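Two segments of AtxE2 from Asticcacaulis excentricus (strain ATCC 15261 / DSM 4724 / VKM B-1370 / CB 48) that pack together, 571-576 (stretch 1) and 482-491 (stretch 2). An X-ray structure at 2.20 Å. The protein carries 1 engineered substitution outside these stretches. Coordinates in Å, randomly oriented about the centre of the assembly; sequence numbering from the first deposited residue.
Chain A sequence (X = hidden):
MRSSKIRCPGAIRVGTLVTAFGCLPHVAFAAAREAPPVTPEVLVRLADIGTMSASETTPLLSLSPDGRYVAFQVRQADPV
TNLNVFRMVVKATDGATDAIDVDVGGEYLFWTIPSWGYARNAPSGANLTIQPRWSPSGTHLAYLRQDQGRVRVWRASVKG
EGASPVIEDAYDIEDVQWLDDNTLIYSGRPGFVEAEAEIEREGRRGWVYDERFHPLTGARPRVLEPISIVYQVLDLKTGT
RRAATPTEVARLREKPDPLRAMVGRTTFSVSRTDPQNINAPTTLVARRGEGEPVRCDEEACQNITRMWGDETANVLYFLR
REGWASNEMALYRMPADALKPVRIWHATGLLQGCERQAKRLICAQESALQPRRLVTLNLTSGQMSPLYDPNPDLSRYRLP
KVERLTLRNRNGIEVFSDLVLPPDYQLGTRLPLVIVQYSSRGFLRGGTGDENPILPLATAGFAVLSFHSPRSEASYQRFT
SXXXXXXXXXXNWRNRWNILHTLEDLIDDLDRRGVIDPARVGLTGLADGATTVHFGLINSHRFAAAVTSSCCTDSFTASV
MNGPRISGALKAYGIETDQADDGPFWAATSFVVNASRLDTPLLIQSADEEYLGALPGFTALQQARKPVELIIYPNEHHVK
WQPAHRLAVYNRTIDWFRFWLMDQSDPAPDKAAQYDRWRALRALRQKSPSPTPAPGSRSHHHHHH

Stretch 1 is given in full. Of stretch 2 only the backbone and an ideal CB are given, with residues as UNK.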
# COMPACT_ATOMS: atom_id res chain seq x y z
N LYS A 571 -12.50 7.52 18.52
CA LYS A 571 -12.52 7.25 19.94
C LYS A 571 -12.63 5.73 20.20
O LYS A 571 -11.93 5.21 21.05
CB LYS A 571 -13.66 8.10 20.53
CG LYS A 571 -14.09 7.82 21.92
CD LYS A 571 -13.09 8.31 22.95
CE LYS A 571 -13.72 8.26 24.34
NZ LYS A 571 -12.69 8.38 25.38
N ALA A 572 -13.41 5.00 19.42
CA ALA A 572 -13.52 3.55 19.63
C ALA A 572 -12.23 2.83 19.29
O ALA A 572 -11.99 1.68 19.75
CB ALA A 572 -14.68 2.96 18.83
N TYR A 573 -11.37 3.46 18.49
CA TYR A 573 -10.09 2.86 18.10
C TYR A 573 -8.99 3.12 19.15
O TYR A 573 -7.83 2.70 18.98
CB TYR A 573 -9.62 3.44 16.78
CG TYR A 573 -10.29 2.88 15.56
CD1 TYR A 573 -11.50 3.37 15.10
CD2 TYR A 573 -9.65 1.87 14.79
CE1 TYR A 573 -12.11 2.86 13.95
CE2 TYR A 573 -10.26 1.34 13.65
CZ TYR A 573 -11.49 1.84 13.23
OH TYR A 573 -12.05 1.33 12.08
N GLY A 574 -9.36 3.85 20.20
CA GLY A 574 -8.44 4.24 21.25
C GLY A 574 -7.79 5.61 21.02
O GLY A 574 -6.85 5.96 21.74
N ILE A 575 -8.24 6.37 20.02
CA ILE A 575 -7.69 7.71 19.83
C ILE A 575 -8.54 8.67 20.65
O ILE A 575 -9.72 8.85 20.33
CB ILE A 575 -7.70 8.12 18.35
CG1 ILE A 575 -7.08 7.03 17.44
CG2 ILE A 575 -6.97 9.45 18.17
CD1 ILE A 575 -5.62 6.83 17.64
N GLU A 576 -7.95 9.34 21.64
CA GLU A 576 -8.76 10.13 22.58
C GLU A 576 -9.12 11.54 22.06
O GLU A 576 -8.65 12.56 22.56
CB GLU A 576 -8.08 10.21 23.94
CG GLU A 576 -7.73 8.87 24.59
CD GLU A 576 -8.91 7.93 24.85
OE1 GLU A 576 -10.08 8.36 24.89
OE2 GLU A 576 -8.64 6.71 25.03
N UNK A 482 -11.39 -5.84 15.21
CA UNK A 482 -10.09 -5.15 15.01
C UNK A 482 -10.10 -3.73 15.63
O UNK A 482 -9.03 -3.21 15.99
CB UNK A 482 -9.77 -5.06 13.52
N UNK A 483 -11.30 -3.17 15.82
CA UNK A 483 -11.49 -1.87 16.46
C UNK A 483 -11.19 -2.01 17.97
O UNK A 483 -10.45 -1.18 18.52
CB UNK A 483 -12.91 -1.35 16.23
N UNK A 484 -11.69 -3.05 18.63
CA UNK A 484 -11.34 -3.29 20.03
C UNK A 484 -9.84 -3.60 20.25
O UNK A 484 -9.27 -3.29 21.30
CB UNK A 484 -12.18 -4.45 20.57
N UNK A 485 -9.22 -4.23 19.27
CA UNK A 485 -7.82 -4.58 19.40
C UNK A 485 -7.02 -3.29 19.38
O UNK A 485 -6.07 -3.12 20.17
CB UNK A 485 -7.37 -5.53 18.29
N UNK A 486 -7.38 -2.42 18.42
CA UNK A 486 -6.77 -1.11 18.26
C UNK A 486 -6.84 -0.34 19.57
O UNK A 486 -5.86 0.27 19.97
CB UNK A 486 -7.45 -0.33 17.14
N UNK A 487 -7.98 -0.42 20.25
CA UNK A 487 -8.17 0.28 21.49
C UNK A 487 -7.18 -0.21 22.53
O UNK A 487 -6.54 0.61 23.22
CB UNK A 487 -9.61 0.11 21.99
N UNK A 488 -6.97 -1.51 22.61
CA UNK A 488 -5.91 -2.03 23.49
C UNK A 488 -4.48 -1.58 23.07
O UNK A 488 -3.65 -1.27 23.93
CB UNK A 488 -5.98 -3.56 23.51
N UNK A 489 -4.19 -1.55 21.78
CA UNK A 489 -2.84 -1.11 21.30
C UNK A 489 -2.51 0.38 21.61
O UNK A 489 -1.34 0.72 21.86
CB UNK A 489 -2.75 -1.33 19.79
N UNK A 490 -3.53 1.23 21.60
CA UNK A 490 -3.33 2.65 21.86
C UNK A 490 -3.40 2.97 23.31
O UNK A 490 -3.01 4.05 23.71
CB UNK A 490 -4.36 3.49 21.10
N UNK A 491 -3.92 2.06 24.11
CA UNK A 491 -4.02 2.33 25.52
C UNK A 491 -2.64 2.60 26.05
O UNK A 491 -1.74 1.74 25.98
CB UNK A 491 -4.68 1.17 26.27

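Stretch 2 runs as a helix from 482 to 490 and lies against the loop of stretch 1, with CA atoms nearest at Gly 574 and position 487, 4.0 Å apart.

Position 482 has its CB sideways, clear of stretch 1. Many residues would do. It is Pro 482.

At position 483 the CB points sideways, 4.6 Å from Tyr 573 CE2. The methyl of Ala 572 and the ring of Tyr 573 offer an apolar surface. Leucine, isoleucine, valine or methionine would suit. It is Ile 483. Its CG2 sits over one face of the Tyr 573 ring, 3.9 Å from the centroid, and also lies 3.9 Å from Ala 572 CB. Its CG1 is 3.8 Å from Tyr 573 CZ.

Positions 484 and 485 point away from stretch 1; many small or polar helix formers would do. They are Ala 484 and Gln 485. The glutamine NE2 donates a hydrogen bond to a side chain at 489.

At position 486 the CB points toward stretch 1 and lies 3.6 Å from Tyr 573 O. That leaves little room but offers an acceptor. A small residue fits: alanine, glycine or, to use the carbonyl, serine. It is Ser 486, with chi1 in t. Its OG donates to Tyr 573 O at 2.7 Å, the one hydrogen bond between the stretches.

Position 487 has its CB sideways, 3.6 Å from Ala 572 O. A long chain can pass along the loop, so lysine, arginine, glutamine or glutamate are all plausible. It is Lys 487, with its first three chi angles in t. Its backbone packs close to Gly 574: a CB on that glycine would be 3.0 Å from Lys 487 CA.

Position 488 points away and 489 sideways, both clear of stretch 1. Many helix formers would do. They are Ala 488 and Glu 489, whose OE2 accepts from Gln 485 NE2 at 3.1 Å.

At position 490 the CB points toward stretch 1, 3.6 Å from Gly 574 O. The missing side chain of Gly 574 leaves space here, and the Ile 575 side chain offers an apolar partner. A large apolar or aromatic residue would suit. It is Tyr 490. Ile 575 CD1 lies over one face of its ring, 3.6 Å from the centroid.

Position 491 leaves helical geometry, clear of stretch 1. Many residues would serve. It is Ser 491.

Stretch 2, residues 482-491: PIAQSKAEYS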
# COMPACT_ATOMS: atom_id res chain seq x y z
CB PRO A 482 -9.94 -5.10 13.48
CG PRO A 482 -11.33 -5.24 12.93
CD PRO A 482 -12.10 -6.06 13.94
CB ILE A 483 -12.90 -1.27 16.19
CG1 ILE A 483 -13.16 -1.24 14.67
CG2 ILE A 483 -13.01 0.14 16.78
CD1 ILE A 483 -14.50 -0.66 14.26
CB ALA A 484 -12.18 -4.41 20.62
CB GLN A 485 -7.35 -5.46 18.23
CG GLN A 485 -5.93 -6.00 18.38
CD GLN A 485 -5.51 -6.88 17.20
OE1 GLN A 485 -6.16 -7.89 16.89
NE2 GLN A 485 -4.43 -6.51 16.56
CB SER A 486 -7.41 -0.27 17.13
OG SER A 486 -6.79 1.02 17.09
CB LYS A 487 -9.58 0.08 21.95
CG LYS A 487 -9.98 0.94 23.09
CD LYS A 487 -11.46 0.68 23.35
CE LYS A 487 -11.84 1.02 24.77
NZ LYS A 487 -11.58 2.46 25.02
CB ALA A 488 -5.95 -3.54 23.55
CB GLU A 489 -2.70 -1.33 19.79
CG GLU A 489 -2.78 -2.80 19.41
CD GLU A 489 -2.93 -3.05 17.91
OE1 GLU A 489 -3.39 -2.15 17.18
OE2 GLU A 489 -2.64 -4.17 17.49
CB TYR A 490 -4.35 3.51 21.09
CG TYR A 490 -3.96 3.72 19.64
CD1 TYR A 490 -3.09 4.76 19.28
CD2 TYR A 490 -4.40 2.88 18.65
CE1 TYR A 490 -2.72 4.97 17.95
CE2 TYR A 490 -4.03 3.07 17.33
CZ TYR A 490 -3.19 4.12 16.98
OH TYR A 490 -2.83 4.29 15.66
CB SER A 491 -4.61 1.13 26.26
OG SER A 491 -4.38 1.34 27.63
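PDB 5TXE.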